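Local atomic coordinates of histidine-containing phosphotransfer protein 2 (Oryza sativa, PDB entry 1YVI), a protein that relays phosphoryl groups from cytokinin sensor histidine kinases to B-type response regulators, acting as a positive mediator of cytokinin signalling. Residues A[44-55]-A[124-135]. Residues are numbered along the deposited sequence; the frame is centred on the assembly and turned at random.
Sequences SEVVTLFCDDAD and FYDLRNKFQTML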
# COMPACT_ATOMS: atom_id res chain seq x y z
N SER A 44 -3.18 9.08 9.67
CA SER A 44 -4.35 8.98 8.79
C SER A 44 -4.12 9.66 7.43
O SER A 44 -4.64 9.19 6.40
CB SER A 44 -5.60 9.65 9.40
OG SER A 44 -6.09 8.93 10.55
N GLU A 45 -3.47 10.82 7.45
CA GLU A 45 -3.20 11.56 6.21
C GLU A 45 -2.20 10.86 5.31
O GLU A 45 -2.37 10.87 4.09
CB GLU A 45 -2.75 13.01 6.49
CG GLU A 45 -3.87 13.91 7.18
CD GLU A 45 -5.13 14.13 6.35
OE1 GLU A 45 -5.19 13.80 5.15
OE2 GLU A 45 -6.09 14.64 6.93
N VAL A 46 -1.17 10.28 5.93
CA VAL A 46 -0.14 9.54 5.22
C VAL A 46 -0.80 8.37 4.51
O VAL A 46 -0.51 8.12 3.33
CB VAL A 46 0.99 9.07 6.18
CG1 VAL A 46 1.95 8.02 5.51
CG2 VAL A 46 1.82 10.28 6.65
N VAL A 47 -1.66 7.64 5.24
CA VAL A 47 -2.33 6.43 4.73
C VAL A 47 -3.31 6.82 3.61
O VAL A 47 -3.39 6.12 2.61
CB VAL A 47 -3.09 5.69 5.91
CG1 VAL A 47 -4.12 4.77 5.42
CG2 VAL A 47 -2.06 4.90 6.73
N THR A 48 -4.07 7.89 3.80
CA THR A 48 -4.97 8.37 2.76
C THR A 48 -4.23 8.67 1.49
O THR A 48 -4.60 8.16 0.42
CB THR A 48 -5.74 9.60 3.24
OG1 THR A 48 -6.37 9.22 4.48
CG2 THR A 48 -6.81 10.06 2.24
N LEU A 49 -3.15 9.44 1.59
CA LEU A 49 -2.34 9.78 0.42
C LEU A 49 -1.72 8.52 -0.22
O LEU A 49 -1.70 8.39 -1.42
CB LEU A 49 -1.23 10.74 0.86
CG LEU A 49 -0.30 11.37 -0.17
CD1 LEU A 49 -1.07 12.02 -1.36
CD2 LEU A 49 0.57 12.40 0.58
N PHE A 50 -1.24 7.60 0.60
CA PHE A 50 -0.68 6.38 0.05
C PHE A 50 -1.74 5.60 -0.77
O PHE A 50 -1.46 5.13 -1.88
CB PHE A 50 -0.17 5.48 1.15
CG PHE A 50 0.21 4.13 0.64
CD1 PHE A 50 1.38 3.98 -0.10
CD2 PHE A 50 -0.65 3.03 0.81
CE1 PHE A 50 1.76 2.73 -0.64
CE2 PHE A 50 -0.26 1.77 0.28
CZ PHE A 50 0.98 1.65 -0.41
N CYS A 51 -2.94 5.47 -0.21
CA CYS A 51 -4.03 4.76 -0.94
C CYS A 51 -4.30 5.43 -2.31
O CYS A 51 -4.34 4.74 -3.36
CB CYS A 51 -5.29 4.68 -0.08
SG CYS A 51 -5.10 3.45 1.27
N ASP A 52 -4.44 6.75 -2.30
CA ASP A 52 -4.61 7.56 -3.54
C ASP A 52 -3.48 7.33 -4.50
O ASP A 52 -3.70 7.02 -5.68
CB ASP A 52 -4.67 9.07 -3.22
CG ASP A 52 -5.94 9.48 -2.46
OD1 ASP A 52 -6.87 8.64 -2.39
OD2 ASP A 52 -6.01 10.66 -1.95
N ASP A 53 -2.24 7.47 -4.02
CA ASP A 53 -1.06 7.40 -4.91
C ASP A 53 -0.87 6.02 -5.49
O ASP A 53 -0.50 5.90 -6.64
CB ASP A 53 0.25 7.64 -4.12
CG ASP A 53 0.60 9.08 -3.99
OD1 ASP A 53 -0.06 9.89 -4.68
OD2 ASP A 53 1.52 9.41 -3.18
N ALA A 54 -0.99 4.99 -4.66
CA ALA A 54 -0.85 3.59 -5.14
C ALA A 54 -1.89 3.29 -6.17
O ALA A 54 -1.60 2.72 -7.19
CB ALA A 54 -1.01 2.59 -3.99
N ASP A 55 -3.14 3.65 -5.88
CA ASP A 55 -4.21 3.43 -6.83
C ASP A 55 -3.94 4.14 -8.18
O ASP A 55 -4.15 3.57 -9.27
CB ASP A 55 -5.52 3.95 -6.24
CG ASP A 55 -6.64 3.98 -7.27
OD1 ASP A 55 -7.14 2.90 -7.62
OD2 ASP A 55 -6.94 5.08 -7.79
N PHE A 124 -2.50 -4.80 -2.46
CA PHE A 124 -2.96 -3.43 -2.19
C PHE A 124 -4.37 -3.45 -1.60
O PHE A 124 -4.67 -2.72 -0.65
CB PHE A 124 -2.92 -2.59 -3.48
CG PHE A 124 -3.55 -1.24 -3.32
CD1 PHE A 124 -3.00 -0.32 -2.42
CD2 PHE A 124 -4.70 -0.91 -4.01
CE1 PHE A 124 -3.59 0.94 -2.25
CE2 PHE A 124 -5.31 0.33 -3.82
CZ PHE A 124 -4.74 1.25 -2.96
N TYR A 125 -5.27 -4.22 -2.20
CA TYR A 125 -6.66 -4.23 -1.69
C TYR A 125 -6.80 -4.85 -0.32
O TYR A 125 -7.71 -4.45 0.43
CB TYR A 125 -7.66 -4.82 -2.74
CG TYR A 125 -7.89 -3.77 -3.83
CD1 TYR A 125 -8.66 -2.62 -3.55
CD2 TYR A 125 -7.29 -3.89 -5.10
CE1 TYR A 125 -8.87 -1.60 -4.52
CE2 TYR A 125 -7.49 -2.83 -6.10
CZ TYR A 125 -8.27 -1.72 -5.78
OH TYR A 125 -8.47 -0.72 -6.71
N ASP A 126 -6.00 -5.87 -0.02
CA ASP A 126 -5.98 -6.45 1.35
C ASP A 126 -5.59 -5.37 2.33
O ASP A 126 -6.21 -5.24 3.38
CB ASP A 126 -4.89 -7.51 1.54
CG ASP A 126 -5.30 -8.90 1.04
OD1 ASP A 126 -6.49 -9.10 0.69
OD2 ASP A 126 -4.40 -9.77 0.97
N LEU A 127 -4.50 -4.65 2.05
CA LEU A 127 -4.11 -3.62 3.01
C LEU A 127 -5.08 -2.42 2.98
O LEU A 127 -5.39 -1.82 4.03
CB LEU A 127 -2.66 -3.15 2.74
CG LEU A 127 -2.03 -2.18 3.74
CD1 LEU A 127 -1.93 -2.80 5.14
CD2 LEU A 127 -0.62 -1.90 3.28
N ARG A 128 -5.55 -2.03 1.79
CA ARG A 128 -6.50 -0.88 1.72
C ARG A 128 -7.74 -1.13 2.60
O ARG A 128 -8.29 -0.23 3.25
CB ARG A 128 -6.98 -0.66 0.26
CG ARG A 128 -7.83 0.61 0.18
CD ARG A 128 -8.19 0.95 -1.28
NE ARG A 128 -8.72 2.33 -1.36
CZ ARG A 128 -9.96 2.71 -1.09
NH1 ARG A 128 -10.91 1.87 -0.66
NH2 ARG A 128 -10.26 3.99 -1.21
N ASN A 129 -8.18 -2.39 2.62
CA ASN A 129 -9.31 -2.77 3.45
C ASN A 129 -9.05 -2.37 4.90
O ASN A 129 -9.87 -1.73 5.57
CB ASN A 129 -9.50 -4.29 3.38
CG ASN A 129 -10.50 -4.79 4.41
OD1 ASN A 129 -10.13 -5.18 5.50
ND2 ASN A 129 -11.78 -4.70 4.08
N LYS A 130 -7.92 -2.80 5.42
CA LYS A 130 -7.60 -2.55 6.86
C LYS A 130 -7.39 -1.05 7.09
O LYS A 130 -7.86 -0.50 8.08
CB LYS A 130 -6.32 -3.34 7.21
CG LYS A 130 -6.49 -4.84 7.14
CD LYS A 130 -7.65 -5.31 8.00
CE LYS A 130 -7.86 -6.85 7.89
NZ LYS A 130 -8.60 -7.25 6.66
N PHE A 131 -6.69 -0.38 6.16
CA PHE A 131 -6.52 1.08 6.24
C PHE A 131 -7.81 1.83 6.28
O PHE A 131 -7.91 2.76 7.01
CB PHE A 131 -5.67 1.68 5.11
CG PHE A 131 -4.18 1.43 5.23
CD1 PHE A 131 -3.57 1.14 6.46
CD2 PHE A 131 -3.36 1.59 4.09
CE1 PHE A 131 -2.17 0.97 6.54
CE2 PHE A 131 -1.96 1.48 4.18
CZ PHE A 131 -1.36 1.13 5.39
N GLN A 132 -8.79 1.45 5.48
CA GLN A 132 -10.04 2.17 5.45
C GLN A 132 -10.81 2.02 6.78
O GLN A 132 -11.34 2.98 7.31
CB GLN A 132 -10.92 1.66 4.29
CG GLN A 132 -10.39 2.08 2.90
CD GLN A 132 -10.25 3.58 2.77
OE1 GLN A 132 -11.23 4.26 2.91
NE2 GLN A 132 -9.03 4.07 2.49
N THR A 133 -10.84 0.81 7.31
CA THR A 133 -11.40 0.55 8.66
C THR A 133 -10.64 1.39 9.72
O THR A 133 -11.26 2.00 10.60
CB THR A 133 -11.34 -0.96 8.97
OG1 THR A 133 -12.08 -1.71 7.96
CG2 THR A 133 -11.93 -1.26 10.36
N MET A 134 -9.31 1.42 9.65
CA MET A 134 -8.47 2.24 10.57
C MET A 134 -8.89 3.69 10.51
O MET A 134 -9.08 4.34 11.55
CB MET A 134 -6.98 2.08 10.23
CG MET A 134 -6.06 2.77 11.18
SD MET A 134 -4.45 3.01 10.40
CE MET A 134 -4.71 4.56 9.60
N LEU A 135 -9.03 4.21 9.29
CA LEU A 135 -9.39 5.66 9.08
C LEU A 135 -10.72 6.04 9.72
O LEU A 135 -10.87 7.14 10.32
CB LEU A 135 -9.44 6.02 7.58
CG LEU A 135 -8.10 5.96 6.85
CD1 LEU A 135 -8.27 6.08 5.33
CD2 LEU A 135 -7.18 7.07 7.34
O HOH W 1 -9.09 9.21 10.11
O HOH W 2 -7.44 3.93 -3.39
O HOH W 3 -6.05 0.65 -8.32
O HOH W 4 -8.68 2.04 -5.05
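Val-47 lays its CG1 methyl over one face of the Phe-131 ring, 3.7 Å from the centroid, in a CH-pi contact. Beta-branched valine suits the place because it offers two methyls: with CG1 anti to the backbone N (chi1 161°), that methyl is turned onto the ring and CG2 meets Met-134 CE tip to tip. Leu-127 of the same helix as Phe-131 covers the opposite ring face, and the ring edge receives Phe-50 CD2 and the sulfur of Cys-51, the latter 3.8 Å from Phe-131 CD2. An alanine in place of Phe-131 would probably open a gap between Val-47 and Leu-127 and leave the Cys-51 sulfur without its aromatic neighbour. Toward Ala-54, Phe-124 is a knob among Phe-50, Cys-51, Ala-54 and Asp-55; the small Ala-54 admits the ring, its CB 3.5 Å from Phe-124 CE1.

The polar flank is looser, and its long polar side chains reach across through water: one water accepts from Arg-128 NE and donates weakly to Cys-51 O; another donates to Asp-55 OD1 and is also hydrogen-bonded to Tyr-125 OH.

The axes of segments 44-55 and 124-135 approach to 10.4 Å and run roughly antiparallel (143°), typical of the four-helix bundle of HPt domains.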